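Putative Transcriptional Regulator (Rhodococcus sp., PDB 2IA2) probably regulates transcription as an IclR-family protein, joining a DNA-binding helix-turn-helix domain to a C-terminal domain that in relatives senses small-molecule effectors. Local coordinates at residues A[95-100]-A[123-128]; A[148-153]-A[224-229]. One frame throughout, in Å; residues are numbered along the deposited sequence.

Interaction 1 (A[95-100]-A[123-128]); sequences VAQPHL and YVARVP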
# COMPACT_ATOMS: atom_id res chain seq x y z
N VAL A 95 9.03 2.92 3.50
CA VAL A 95 8.31 2.61 4.73
C VAL A 95 9.29 2.61 5.94
O VAL A 95 9.03 3.24 6.98
CB VAL A 95 7.55 1.28 4.62
CG1 VAL A 95 7.09 0.80 6.02
CG2 VAL A 95 6.32 1.40 3.61
N ALA A 96 10.43 1.95 5.75
CA ALA A 96 11.50 1.84 6.76
C ALA A 96 12.17 3.14 7.15
O ALA A 96 12.41 3.35 8.31
CB ALA A 96 12.52 0.84 6.29
N GLN A 97 12.48 4.02 6.19
CA GLN A 97 13.23 5.26 6.48
C GLN A 97 12.84 6.06 7.75
O GLN A 97 13.69 6.28 8.59
CB GLN A 97 13.37 6.17 5.23
CG GLN A 97 14.55 7.17 5.30
CD GLN A 97 15.92 6.46 5.37
OE1 GLN A 97 16.13 5.43 4.74
NE2 GLN A 97 16.83 7.04 6.08
N PRO A 98 11.58 6.52 7.88
CA PRO A 98 11.29 7.33 9.06
C PRO A 98 11.52 6.55 10.37
O PRO A 98 11.85 7.14 11.39
CB PRO A 98 9.81 7.73 8.90
CG PRO A 98 9.31 7.08 7.68
CD PRO A 98 10.41 6.35 6.98
N HIS A 99 11.39 5.24 10.33
CA HIS A 99 11.58 4.43 11.49
C HIS A 99 13.05 4.28 11.82
O HIS A 99 13.41 4.33 12.93
CB HIS A 99 10.90 3.08 11.34
CG HIS A 99 9.42 3.17 11.19
ND1 HIS A 99 8.59 3.59 12.19
CD2 HIS A 99 8.63 2.91 10.14
CE1 HIS A 99 7.35 3.59 11.76
NE2 HIS A 99 7.35 3.17 10.52
N LEU A 100 13.88 4.15 10.81
CA LEU A 100 15.34 4.19 11.00
C LEU A 100 15.79 5.51 11.55
O LEU A 100 16.67 5.55 12.41
CB LEU A 100 16.10 3.92 9.70
CG LEU A 100 15.86 2.52 9.13
CD1 LEU A 100 16.80 2.31 7.90
CD2 LEU A 100 15.98 1.39 10.17
N TYR A 123 21.98 -3.86 1.08
CA TYR A 123 21.46 -2.74 1.86
C TYR A 123 20.44 -1.96 1.06
O TYR A 123 20.74 -1.51 -0.04
CB TYR A 123 22.59 -1.79 2.25
CG TYR A 123 23.35 -2.30 3.45
CD1 TYR A 123 24.16 -3.43 3.35
CD2 TYR A 123 23.22 -1.66 4.69
CE1 TYR A 123 24.88 -3.92 4.47
CE2 TYR A 123 23.95 -2.12 5.81
CZ TYR A 123 24.76 -3.26 5.68
OH TYR A 123 25.42 -3.72 6.77
N VAL A 124 19.29 -1.70 1.66
CA VAL A 124 18.24 -0.95 0.97
C VAL A 124 17.84 0.37 1.64
O VAL A 124 17.22 1.18 1.01
CB VAL A 124 16.95 -1.82 0.63
CG1 VAL A 124 17.26 -2.92 -0.43
CG2 VAL A 124 16.30 -2.39 1.89
N ALA A 125 18.20 0.57 2.91
CA ALA A 125 17.92 1.85 3.60
C ALA A 125 18.95 1.93 4.72
O ALA A 125 19.39 0.90 5.21
CB ALA A 125 16.46 1.86 4.20
N ARG A 126 19.37 3.14 5.08
CA ARG A 126 20.30 3.30 6.17
C ARG A 126 20.20 4.70 6.71
O ARG A 126 19.80 5.60 6.00
CB ARG A 126 21.75 3.01 5.72
CG ARG A 126 22.31 4.04 4.76
CD ARG A 126 23.72 4.23 5.26
NE ARG A 126 24.59 5.20 4.59
CZ ARG A 126 25.82 5.46 5.04
NH1 ARG A 126 26.26 4.84 6.14
NH2 ARG A 126 26.60 6.33 4.42
N VAL A 127 20.53 4.86 8.00
CA VAL A 127 20.74 6.19 8.59
C VAL A 127 22.13 6.14 9.25
O VAL A 127 22.33 5.32 10.15
CB VAL A 127 19.66 6.49 9.64
CG1 VAL A 127 20.03 7.74 10.43
CG2 VAL A 127 18.27 6.64 8.98
N PRO A 128 23.11 6.92 8.77
CA PRO A 128 24.45 7.01 9.39
C PRO A 128 24.47 7.92 10.64
O PRO A 128 23.51 8.65 10.88
CB PRO A 128 25.29 7.66 8.29
CG PRO A 128 24.28 8.59 7.59
CD PRO A 128 23.03 7.73 7.53
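L100 and V127 make the dense part of this contact: CB of L100 sits 3.6 Å from CG2 of V127. L100 lies on helix 92-107 with its CG anti to its own carbonyl carbon, and its extended chain puts CD1 of L100 3.7 Å from CB of A125. A125 and V127 both point toward the helix, so L100 reaches two strand residues that lie on one face of the sheet, and all three side chains are buried. Q97, one turn earlier, marks the polar, partly exposed side. Its chain bends at chi2, which brings the amide over the strand: OE1 of Q97 comes within 3.6 Å of CB of A125, while NE2 of Q97 donates to O of R126 at 3.3 Å. NE2 of Q97 is equally near CG2 of V127, 3.3 Å away, so this methyl lies between the amide and CB of L100. The bond to R126 is long but nearly straight at the hydrogen (173°); the acceptor lies in the amide plane of Q97, yet the donor stands 50° out of the carbonyl plane of R126. E101 also accepts from NE2 of Q97, so two bonds fix the turn of the amide. V124 and A125 both pair with V113 in a classic beta bulge. A helix running nearly parallel, at 19°, to a strand of an antiparallel sheet is the alpha-on-sheet packing of the GAF-like C-terminal domain of IclR regulators.

Interaction 2 (A[148-153]-A[224-229]); sequences TSMGRV and VAAVNI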
# COMPACT_ATOMS: atom_id res chain seq x y z
N THR A 148 27.02 -11.60 8.68
CA THR A 148 26.34 -10.38 9.12
C THR A 148 25.15 -10.77 9.99
O THR A 148 24.62 -11.88 9.84
CB THR A 148 25.84 -9.57 7.91
OG1 THR A 148 24.96 -10.41 7.18
CG2 THR A 148 26.99 -9.15 7.02
N SER A 149 24.74 -9.86 10.87
CA SER A 149 23.62 -10.11 11.74
C SER A 149 22.34 -10.14 10.93
O SER A 149 21.53 -11.01 11.13
CB SER A 149 23.55 -9.08 12.91
OG SER A 149 23.28 -7.74 12.48
N MSE A 150 22.16 -9.19 10.01
CA MSE A 150 21.02 -9.19 9.11
C MSE A 150 20.99 -10.47 8.24
O MSE A 150 19.95 -11.05 8.03
CB MSE A 150 21.05 -7.94 8.23
CG MSE A 150 20.67 -6.73 9.07
SE MSE A 150 20.34 -5.09 8.09
CE MSE A 150 22.10 -4.78 7.34
N GLY A 151 22.14 -10.91 7.76
CA GLY A 151 22.22 -12.12 6.96
C GLY A 151 21.74 -13.35 7.69
O GLY A 151 21.00 -14.15 7.11
N ARG A 152 22.14 -13.50 8.96
CA ARG A 152 21.68 -14.65 9.76
C ARG A 152 20.23 -14.61 10.07
O ARG A 152 19.59 -15.65 10.14
CB ARG A 152 22.51 -14.81 11.04
CG ARG A 152 23.91 -15.15 10.63
CD ARG A 152 24.80 -15.50 11.82
NE ARG A 152 26.17 -15.71 11.35
CZ ARG A 152 27.22 -15.89 12.16
NH1 ARG A 152 27.06 -15.92 13.49
NH2 ARG A 152 28.42 -16.06 11.64
N VAL A 153 19.71 -13.42 10.29
CA VAL A 153 18.27 -13.20 10.39
C VAL A 153 17.54 -13.62 9.12
O VAL A 153 16.47 -14.28 9.17
CB VAL A 153 17.96 -11.70 10.75
CG1 VAL A 153 16.49 -11.36 10.55
CG2 VAL A 153 18.35 -11.41 12.21
N VAL A 224 10.85 -10.92 5.32
CA VAL A 224 11.11 -10.30 4.05
C VAL A 224 12.29 -9.34 4.11
O VAL A 224 12.86 -9.02 3.09
CB VAL A 224 9.85 -9.54 3.53
CG1 VAL A 224 8.69 -10.57 3.32
CG2 VAL A 224 9.44 -8.39 4.48
N ALA A 225 12.68 -8.88 5.30
CA ALA A 225 13.82 -7.95 5.38
C ALA A 225 14.41 -8.09 6.77
O ALA A 225 13.83 -8.81 7.59
CB ALA A 225 13.32 -6.48 5.14
N ALA A 226 15.54 -7.45 7.04
CA ALA A 226 16.04 -7.37 8.40
C ALA A 226 16.41 -5.92 8.72
O ALA A 226 16.80 -5.19 7.83
CB ALA A 226 17.24 -8.24 8.56
N VAL A 227 16.34 -5.52 9.98
CA VAL A 227 16.77 -4.18 10.40
C VAL A 227 17.91 -4.39 11.42
O VAL A 227 17.87 -5.32 12.16
CB VAL A 227 15.56 -3.39 11.00
CG1 VAL A 227 14.83 -4.22 12.11
CG2 VAL A 227 15.99 -2.01 11.52
N ASN A 228 18.93 -3.53 11.41
CA ASN A 228 20.02 -3.64 12.36
C ASN A 228 20.36 -2.35 13.04
O ASN A 228 19.85 -1.28 12.68
CB ASN A 228 21.28 -4.31 11.71
CG ASN A 228 22.26 -3.32 11.09
OD1 ASN A 228 21.98 -2.13 11.01
ND2 ASN A 228 23.43 -3.83 10.64
N ILE A 229 21.19 -2.47 14.08
CA ILE A 229 22.00 -1.38 14.61
C ILE A 229 23.43 -1.91 14.48
O ILE A 229 23.68 -3.06 14.76
CB ILE A 229 21.73 -1.13 16.11
CG1 ILE A 229 20.29 -0.63 16.33
CG2 ILE A 229 22.75 -0.14 16.70
CD1 ILE A 229 19.80 -0.73 17.77
O HOH W 1 24.34 -6.70 9.83
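M150, a selenomethionine, lies against A226 and N228, where helix 149-156 packs on strand 223-232 in the antiparallel sheet of the GAF-like IclR domain. Its CG stands anti to the carbonyl carbon (chi1 -73°) and touches both strand residues: CG of M150 is 3.8 Å from CB of A226 and 3.6 Å from CB of N228. Beyond that the chain folds at chi3 and crosses the N228 side chain at about a right angle, carrying CE of M150 to 3.7 Å from ND2 of N228. V153, one turn on, closes over the same alanine methyl with its CG1. Strand neighbours V227 and I229 point away, toward helix 246-264 on the other face. N228 is buried, and its polar ends are occupied: OD1 receives a weak bond from S112 N, and ND2 donates a hydrogen bond to a water. An alanine here would probably leave that water without its amide donor and S112 N without its weak acceptor, and open a gap beside the M150 selenium and methyl. At the start of the helix T148 serves as N-cap, its OG1 accepting from N of G151 at 2.9 Å. The same water bridges helix and strand, 3.0 Å from OG of S149 and 3.1 Å from ND2 of N228.

Interactions 1 and 2 lie on opposite faces of one antiparallel sheet, their centres about 13 Å apart. Helix 92-107 packs on one face; helix 149-156 packs on the other. Strands 120-127 and 223-232 flank strand 110-117, which pairs with both. The contacts also meet directly at two points. CZ of Y123 is 3.5 Å from CE of M150, and CD2 of L100 is 3.7 Å from CG2 of V227. Y123 thus reaches helix 149-156 while A125 and V127 face helix 92-107; on the other strand A226 and N228 face helix 149-156, while V227 meets L100 and helix 246-264. In IclR relatives this domain binds effectors, but no site is identified at these contacts.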